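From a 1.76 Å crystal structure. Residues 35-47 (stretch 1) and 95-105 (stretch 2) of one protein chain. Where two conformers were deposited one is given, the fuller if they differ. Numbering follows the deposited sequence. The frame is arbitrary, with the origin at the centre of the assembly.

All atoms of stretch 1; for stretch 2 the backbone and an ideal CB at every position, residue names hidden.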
ATOM      1  N   SER A  35      16.791   0.346   5.240  1.00 34.42           N
ATOM      2  CA  SER A  35      16.798  -0.164   6.606  1.00 38.32           C
ATOM      3  C   SER A  35      15.443  -0.031   7.290  1.00 32.80           C
ATOM      4  O   SER A  35      15.209  -0.702   8.301  1.00 35.84           O
ATOM      5  CB  SER A  35      17.861   0.567   7.422  1.00 41.55           C
ATOM      6  OG  SER A  35      17.567   1.950   7.500  1.00 43.53           O
ATOM      7  N   ASP A  36      14.552   0.821   6.772  1.00 32.39           N
ATOM      8  CA  ASP A  36      13.211   0.936   7.335  1.00 29.13           C
ATOM      9  C   ASP A  36      12.435  -0.369   7.266  1.00 26.56           C
ATOM     10  O   ASP A  36      11.475  -0.537   8.022  1.00 25.04           O
ATOM     11  CB  ASP A  36      12.389   2.011   6.605  1.00 21.86           C
ATOM     12  CG  ASP A  36      12.785   3.420   6.978  1.00 30.89           C
ATOM     13  OD1 ASP A  36      13.489   3.605   7.993  1.00 30.57           O
ATOM     14  OD2 ASP A  36      12.370   4.355   6.257  1.00 26.54           O
ATOM     15  N   THR A  37      12.784  -1.276   6.349  1.00 25.97           N
ATOM     16  CA  THR A  37      12.022  -2.516   6.237  1.00 22.01           C
ATOM     17  C   THR A  37      12.364  -3.522   7.329  1.00 23.45           C
ATOM     18  O   THR A  37      11.607  -4.475   7.525  1.00 24.60           O
ATOM     19  CB  THR A  37      12.245  -3.174   4.876  1.00 24.16           C
ATOM     20  OG1 THR A  37      13.605  -3.609   4.773  1.00 29.69           O
ATOM     21  CG2 THR A  37      11.917  -2.207   3.746  1.00 25.48           C
ATOM     22  N   GLN A  38      13.479  -3.333   8.034  1.00 24.94           N
ATOM     23  CA  GLN A  38      13.919  -4.283   9.051  1.00 29.23           C
ATOM     24  C   GLN A  38      12.825  -4.569  10.077  1.00 27.43           C
ATOM     25  O   GLN A  38      12.269  -3.655  10.689  1.00 25.71           O
ATOM     26  CB  GLN A  38      15.162  -3.741   9.756  1.00 38.46           C
ATOM     27  CG  GLN A  38      15.555  -4.525  10.992  1.00 48.50           C
ATOM     28  CD  GLN A  38      16.667  -3.855  11.772  1.00 60.33           C
ATOM     29  OE1 GLN A  38      17.782  -3.700  11.273  1.00 66.41           O
ATOM     30  NE2 GLN A  38      16.367  -3.449  13.002  1.00 60.93           N
ATOM     31  N   GLY A  39      12.532  -5.854  10.272  1.00 22.70           N
ATOM     32  CA  GLY A  39      11.558  -6.284  11.251  1.00 23.97           C
ATOM     33  C   GLY A  39      10.142  -6.439  10.743  1.00 19.93           C
ATOM     34  O   GLY A  39       9.262  -6.829  11.521  1.00 19.76           O
ATOM     35  N   ASN A  40       9.888  -6.164   9.467  1.00 15.44           N
ATOM     36  CA  ASN A  40       8.524  -6.242   8.967  1.00 16.06           C
ATOM     37  C   ASN A  40       8.030  -7.685   8.970  1.00 16.87           C
ATOM     38  O   ASN A  40       8.811  -8.640   8.941  1.00 20.94           O
ATOM     39  CB  ASN A  40       8.422  -5.642   7.561  1.00 13.58           C
ATOM     40  CG  ASN A  40       8.976  -6.560   6.482  1.00 16.95           C
ATOM     41  OD1 ASN A  40       8.249  -7.393   5.936  1.00 16.39           O
ATOM     42  ND2 ASN A  40      10.261  -6.415   6.170  1.00 17.12           N
ATOM     43  N   ILE A  41       6.703  -7.837   9.028  1.00 13.19           N
ATOM     44  CA  ILE A  41       6.074  -9.156   8.983  1.00 15.47           C
ATOM     45  C   ILE A  41       5.570  -9.520   7.594  1.00 15.62           C
ATOM     46  O   ILE A  41       5.151 -10.667   7.379  1.00 13.94           O
ATOM     47  CB  ILE A  41       4.901  -9.256   9.981  1.00 19.34           C
ATOM     48  CG1 ILE A  41       3.798  -8.259   9.610  1.00 18.86           C
ATOM     49  CG2 ILE A  41       5.406  -9.028  11.405  1.00 23.98           C
ATOM     50  CD1 ILE A  41       2.458  -8.538  10.258  1.00 27.42           C
ATOM     51  N   GLY A  42       5.583  -8.588   6.657  1.00 13.43           N
ATOM     52  CA  GLY A  42       5.044  -8.839   5.336  1.00 11.73           C
ATOM     53  C   GLY A  42       4.930  -7.528   4.590  1.00 11.56           C
ATOM     54  O   GLY A  42       5.228  -6.457   5.122  1.00 13.58           O
ATOM     55  N   GLN A  43       4.509  -7.636   3.339  1.00 10.79           N
ATOM     56  CA  GLN A  43       4.313  -6.472   2.487  1.00 10.17           C
ATOM     57  C   GLN A  43       2.867  -6.392   2.036  1.00 12.79           C
ATOM     58  O   GLN A  43       2.204  -7.407   1.864  1.00 13.43           O
ATOM     59  CB  GLN A  43       5.167  -6.519   1.216  1.00 14.85           C
ATOM     60  CG  GLN A  43       6.566  -7.007   1.363  1.00 27.43           C
ATOM     61  CD  GLN A  43       7.223  -7.258   0.014  1.00 29.06           C
ATOM     62  OE1 GLN A  43       8.086  -8.124  -0.107  1.00 35.82           O
ATOM     63  NE2 GLN A  43       6.801  -6.519  -1.011  1.00 16.09           N
ATOM     64  N   VAL A  44       2.397  -5.169   1.820  0.64 10.84           N
ATOM     65  CA  VAL A  44       1.130  -4.926   1.146  0.64 11.84           C
ATOM     66  C   VAL A  44       1.451  -4.169  -0.131  0.64  9.62           C
ATOM     67  O   VAL A  44       2.289  -3.260  -0.123  0.64 12.83           O
ATOM     68  CB  VAL A  44       0.140  -4.150   2.044  0.64 11.89           C
ATOM     69  CG1 VAL A  44       0.761  -2.832   2.546  0.64 10.03           C
ATOM     70  CG2 VAL A  44      -1.167  -3.905   1.318  0.64 16.12           C
ATOM     71  N   ARG A  45       0.836  -4.580  -1.238  1.00 10.24           N
ATOM     72  CA  ARG A  45       1.027  -3.915  -2.518  1.00 11.23           C
ATOM     73  C   ARG A  45      -0.342  -3.597  -3.086  1.00 10.63           C
ATOM     74  O   ARG A  45      -1.197  -4.482  -3.175  1.00 13.01           O
ATOM     75  CB  ARG A  45       1.835  -4.775  -3.496  1.00 14.94           C
ATOM     76  CG  ARG A  45       3.219  -5.168  -2.986  1.00 13.10           C
ATOM     77  CD  ARG A  45       4.001  -5.895  -4.059  1.00 20.50           C
ATOM     78  NE  ARG A  45       5.302  -6.344  -3.563  1.00 14.92           N
ATOM     79  CZ  ARG A  45       6.183  -7.006  -4.305  1.00 17.53           C
ATOM     80  NH1 ARG A  45       5.915  -7.283  -5.575  1.00 18.74           N
ATOM     81  NH2 ARG A  45       7.341  -7.385  -3.778  1.00 17.98           N
ATOM     82  N   THR A  46      -0.564  -2.333  -3.441  1.00 10.62           N
ATOM     83  CA  THR A  46      -1.820  -1.959  -4.075  1.00 11.27           C
ATOM     84  C   THR A  46      -1.535  -1.214  -5.370  1.00 13.07           C
ATOM     85  O   THR A  46      -0.438  -0.698  -5.587  1.00 13.34           O
ATOM     86  CB  THR A  46      -2.695  -1.094  -3.155  1.00 12.49           C
ATOM     87  OG1 THR A  46      -1.946   0.037  -2.700  1.00 12.58           O
ATOM     88  CG2 THR A  46      -3.126  -1.885  -1.950  1.00 14.90           C
ATOM     89  N   SER A  47      -2.540  -1.161  -6.238  1.00 12.67           N
ATOM     90  CA  SER A  47      -2.331  -0.447  -7.486  1.00 13.37           C
ATOM     91  C   SER A  47      -3.673  -0.029  -8.066  1.00 17.55           C
ATOM     92  O   SER A  47      -4.683  -0.704  -7.883  1.00 16.51           O
ATOM     93  CB  SER A  47      -1.558  -1.303  -8.485  1.00 20.95           C
ATOM     94  OG  SER A  47      -2.341  -2.388  -8.910  1.00 29.12           O
ATOM     95  N   UNK A  95      -0.427   2.245 -14.399  1.00 21.72           N
ATOM     96  CA  UNK A  95      -0.852   2.056 -13.022  1.00 19.41           C
ATOM     97  C   UNK A  95       0.074   2.805 -12.083  1.00 21.71           C
ATOM     98  O   UNK A  95       1.291   2.841 -12.286  1.00 26.11           O
ATOM     99  CB  UNK A  95      -0.890   0.569 -12.664  1.00 19.41           C
ATOM    100  N   UNK A  96      -0.514   3.386 -11.048  1.00 16.27           N
ATOM    101  CA  UNK A  96       0.215   3.909  -9.904  1.00 14.68           C
ATOM    102  C   UNK A  96       0.163   2.840  -8.832  1.00 13.64           C
ATOM    103  O   UNK A  96      -0.900   2.267  -8.579  1.00 13.71           O
ATOM    104  CB  UNK A  96      -0.365   5.236  -9.410  1.00 14.68           C
ATOM    105  N   UNK A  97       1.308   2.535  -8.233  1.00 12.87           N
ATOM    106  CA  UNK A  97       1.387   1.430  -7.298  1.00 13.87           C
ATOM    107  C   UNK A  97       1.833   1.940  -5.939  1.00 13.62           C
ATOM    108  O   UNK A  97       2.285   3.076  -5.790  1.00 16.25           O
ATOM    109  CB  UNK A  97       2.341   0.349  -7.811  1.00 13.87           C
ATOM    110  N   UNK A  98       1.656   1.095  -4.937  1.00 10.68           N
ATOM    111  CA  UNK A  98       2.151   1.379  -3.603  1.00 10.06           C
ATOM    112  C   UNK A  98       2.811   0.115  -3.087  1.00 11.56           C
ATOM    113  O   UNK A  98       2.278  -0.983  -3.278  1.00 11.91           O
ATOM    114  CB  UNK A  98       1.032   1.849  -2.671  1.00 10.06           C
ATOM    115  N   UNK A  99       3.957   0.280  -2.430  1.00  9.90           N
ATOM    116  CA  UNK A  99       4.635  -0.796  -1.710  1.00 10.65           C
ATOM    117  C   UNK A  99       4.634  -0.428  -0.238  1.00 11.21           C
ATOM    118  O   UNK A  99       5.093   0.661   0.126  1.00 11.49           O
ATOM    119  CB  UNK A  99       6.058  -1.018  -2.227  1.00 10.65           C
ATOM    120  N   UNK A 100       4.094  -1.303   0.590  1.00 10.60           N
ATOM    121  CA  UNK A 100       4.035  -1.060   2.022  1.00 11.57           C
ATOM    122  C   UNK A 100       4.641  -2.237   2.756  1.00 11.23           C
ATOM    123  O   UNK A 100       4.581  -3.371   2.281  1.00 15.26           O
ATOM    124  CB  UNK A 100       2.596  -0.818   2.481  1.00 11.57           C
ATOM    125  N   UNK A 101       5.309  -1.939   3.860  1.00 10.19           N
ATOM    126  CA  UNK A 101       5.822  -2.971   4.753  1.00 11.03           C
ATOM    127  C   UNK A 101       5.026  -2.908   6.040  1.00 11.81           C
ATOM    128  O   UNK A 101       4.829  -1.820   6.592  1.00 12.18           O
ATOM    129  CB  UNK A 101       7.319  -2.796   5.019  1.00 11.03           C
ATOM    130  N   UNK A 102       4.556  -4.068   6.500  1.00 10.32           N
ATOM    131  CA  UNK A 102       3.698  -4.159   7.672  1.00 11.70           C
ATOM    132  C   UNK A 102       4.504  -4.576   8.891  1.00 13.44           C
ATOM    133  O   UNK A 102       5.426  -5.387   8.788  1.00 13.09           O
ATOM    134  CB  UNK A 102       2.554  -5.145   7.427  1.00 11.70           C
ATOM    135  N   UNK A 103       4.127  -4.035  10.048  1.00 12.25           N
ATOM    136  CA  UNK A 103       4.823  -4.289  11.297  1.00 12.92           C
ATOM    137  C   UNK A 103       3.819  -4.593  12.397  1.00 13.58           C
ATOM    138  O   UNK A 103       2.683  -4.112  12.370  1.00 13.76           O
ATOM    139  CB  UNK A 103       5.700  -3.096  11.682  1.00 12.92           C
ATOM    140  N   UNK A 104       4.251  -5.424  13.349  1.00 14.62           N
ATOM    141  CA  UNK A 104       3.535  -5.695  14.593  1.00 21.58           C
ATOM    142  C   UNK A 104       4.337  -5.159  15.767  1.00 22.16           C
ATOM    143  O   UNK A 104       5.567  -5.270  15.786  1.00 25.56           O
ATOM    144  CB  UNK A 104       3.272  -7.193  14.760  1.00 21.58           C
ATOM    145  N   UNK A 105       3.647  -4.619  16.768  1.00 20.91           N
ATOM    146  CA  UNK A 105       4.357  -4.149  17.946  1.00 25.82           C
ATOM    147  C   UNK A 105       4.761  -5.324  18.831  1.00 29.74           C
ATOM    148  O   UNK A 105       4.186  -6.415  18.754  1.00 28.05           O
ATOM    149  OXT UNK A 105       5.669  -5.188  19.649  1.00 28.02           O
ATOM    150  CB  UNK A 105       3.494  -3.160  18.732  1.00 25.82           C
TER

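Stretch 2 runs antiparallel to strand 42-47. Its CB directions alternate between two faces from 97 to 102, one carrying Gln43, Arg45 and Ser47, the other Val44 and Thr46. Position 95 points its CB toward stretch 1, but its ideal CB is still 4.6 Å from Ser47 CB, and many small or polar residues would do. It is Ser95, which makes no close contact. Position 96 points sideways with nothing of stretch 1 near its CB, so the visible atoms set little preference beyond the extended backbone, which suits beta-branched residues; it is Val96, whose backbone O receives a CA-H...O contact from Ser47 CA (3.3 Å).

Position 97 pairs with Ser47, on the same face. The small serine leaves room for a long or polar side chain. The residue is Gln97, and its CG packs 3.7 Å from Ser47 CB.

At position 98 the CB turns to the face of Val44 and Thr46, and its ideal position is 3.5 Å from Thr46 OG1. A medium-sized apolar side chain would fit, its CB against Thr46 OG1, though a polar one could also address the hydroxyl. It is Leu98, with both chi angles t. Its backbone N donates to Thr46 O (2.8 Å) and its O accepts from Thr46 N (3.2 Å).

Position 99 pairs with Arg45, and both side chains turn to the face of Gln43, Arg45 and Ser47. An acidic side chain would be the obvious partner for the guanidinium, while a long polar or planar one could lie along it. The deposited residue is Arg99, the less expected choice. The two guanidiniums stack flat, centres 3.5 Å apart and planes at 12°, with Arg45 NE and Arg99 NE 3.2 Å apart; both are donors, so no hydrogen bond joins them; the two cations stack instead.

Position 100 is the most restrictive: an ideal CB would sit 2.7 Å from Val44 CG1, a clash. Glycine fits, and Gly100 is found, its N donating to Val44 O (2.8 Å) and its O accepting from Val44 N (2.9 Å).

Position 101 faces a hollow bordered by Thr37, Asn40 and Gln43, its ideal CB 4.0 Å from Asn40 CB. A large flat side chain could use the threonine methyl. Tyr101 does so: Thr37 CG2 stands 3.6 Å from the ring centroid, nearly on its normal, while Asn40 lies at the ring edge. Tyr101 OH accepts a hydrogen bond from Arg99 NH1 (3.2 Å).

Position 102 has an ideal CB 3.8 Å from Gly42 O and 4.0 Å from Ile41 CG1, favouring a small apolar residue. Ala102 accepts from Ile41 N at its O and donates from its N to Gly42 O (both 2.8 Å).

The CB of position 103 points away, yet a long side chain could fold back over the turn 37-40. Phe103 does, laying a ring face against Asn40 CB (4.0 Å from the centroid).

Position 104 points sideways near Ile41, suiting a flexible aliphatic stem; Arg104 CG meets Ile41 CD1 at 3.7 Å, and a water bridges Arg104 N and Gly39 O. Position 105 is out of reach and unconstrained; it is Asp105, the C-terminus.

Stretch 2, residues 95-105: SVQLRGYAFRD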
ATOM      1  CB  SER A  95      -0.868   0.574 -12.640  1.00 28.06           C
ATOM      2  OG  SER A  95      -1.967  -0.078 -13.246  1.00 35.37           O
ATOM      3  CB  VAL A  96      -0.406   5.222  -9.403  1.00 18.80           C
ATOM      4  CG1 VAL A  96       0.255   5.656  -8.107  1.00 21.22           C
ATOM      5  CG2 VAL A  96      -0.271   6.295 -10.465  1.00 23.53           C
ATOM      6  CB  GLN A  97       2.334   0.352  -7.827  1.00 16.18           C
ATOM      7  CG  GLN A  97       1.884  -0.144  -9.187  1.00 26.15           C
ATOM      8  CD  GLN A  97       2.607  -1.390  -9.649  1.00 45.43           C
ATOM      9  OE1 GLN A  97       3.682  -1.721  -9.149  1.00 52.42           O
ATOM     10  NE2 GLN A  97       2.018  -2.089 -10.618  1.00 50.30           N
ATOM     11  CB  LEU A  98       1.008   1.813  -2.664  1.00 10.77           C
ATOM     12  CG  LEU A  98       1.322   1.989  -1.185  1.00 10.84           C
ATOM     13  CD1 LEU A  98       0.342   2.981  -0.594  1.00 11.31           C
ATOM     14  CD2 LEU A  98       1.202   0.672  -0.444  1.00  9.26           C
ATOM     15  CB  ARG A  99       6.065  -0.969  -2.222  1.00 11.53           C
ATOM     16  CG  ARG A  99       6.928  -1.954  -1.422  1.00 22.73           C
ATOM     17  CD  ARG A  99       6.591  -3.377  -1.813  1.00 27.08           C
ATOM     18  NE  ARG A  99       6.922  -3.645  -3.203  1.00 26.24           N
ATOM     19  CZ  ARG A  99       8.090  -4.144  -3.617  1.00 30.67           C
ATOM     20  NH1 ARG A  99       9.053  -4.465  -2.745  1.00 26.89           N
ATOM     21  NH2 ARG A  99       8.306  -4.348  -4.916  1.00 27.09           N
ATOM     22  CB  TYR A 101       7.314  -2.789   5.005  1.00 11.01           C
ATOM     23  CG  TYR A 101       8.087  -3.076   3.738  1.00 15.05           C
ATOM     24  CD1 TYR A 101       8.627  -4.330   3.525  1.00 17.28           C
ATOM     25  CD2 TYR A 101       8.230  -2.116   2.745  1.00 16.05           C
ATOM     26  CE1 TYR A 101       9.303  -4.630   2.384  1.00 24.11           C
ATOM     27  CE2 TYR A 101       8.915  -2.417   1.568  1.00 18.19           C
ATOM     28  CZ  TYR A 101       9.456  -3.676   1.412  1.00 23.63           C
ATOM     29  OH  TYR A 101      10.147  -4.028   0.269  1.00 24.75           O
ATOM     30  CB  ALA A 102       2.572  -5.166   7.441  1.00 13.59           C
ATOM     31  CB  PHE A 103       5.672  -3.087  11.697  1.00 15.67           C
ATOM     32  CG  PHE A 103       6.734  -2.744  10.696  1.00 14.61           C
ATOM     33  CD1 PHE A 103       6.431  -2.000   9.563  1.00 14.41           C
ATOM     34  CD2 PHE A 103       8.040  -3.143  10.892  1.00 18.40           C
ATOM     35  CE1 PHE A 103       7.413  -1.682   8.642  1.00 16.50           C
ATOM     36  CE2 PHE A 103       9.028  -2.814   9.968  1.00 16.55           C
ATOM     37  CZ  PHE A 103       8.712  -2.092   8.848  1.00 16.26           C
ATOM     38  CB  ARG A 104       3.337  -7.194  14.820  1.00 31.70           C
ATOM     39  CG  ARG A 104       2.429  -7.883  13.853  1.00 35.26           C
ATOM     40  CD  ARG A 104       1.006  -7.802  14.319  1.00 32.95           C
ATOM     41  NE  ARG A 104       0.689  -8.585  15.512  1.00 28.12           N
ATOM     42  CZ  ARG A 104      -0.550  -8.720  15.983  1.00 24.41           C
ATOM     43  NH1 ARG A 104      -1.566  -8.135  15.351  1.00 24.49           N
ATOM     44  NH2 ARG A 104      -0.788  -9.435  17.079  1.00 29.74           N
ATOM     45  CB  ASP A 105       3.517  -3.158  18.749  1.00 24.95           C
ATOM     46  CG  ASP A 105       3.233  -1.891  17.976  1.00 29.86           C
ATOM     47  OD1 ASP A 105       2.080  -1.418  18.015  1.00 34.15           O
ATOM     48  OD2 ASP A 105       4.155  -1.417  17.280  1.00 30.16           O
TER
HETATM   49  O   HOH W   1       7.027  -6.235  13.062  1.00 21.57           O
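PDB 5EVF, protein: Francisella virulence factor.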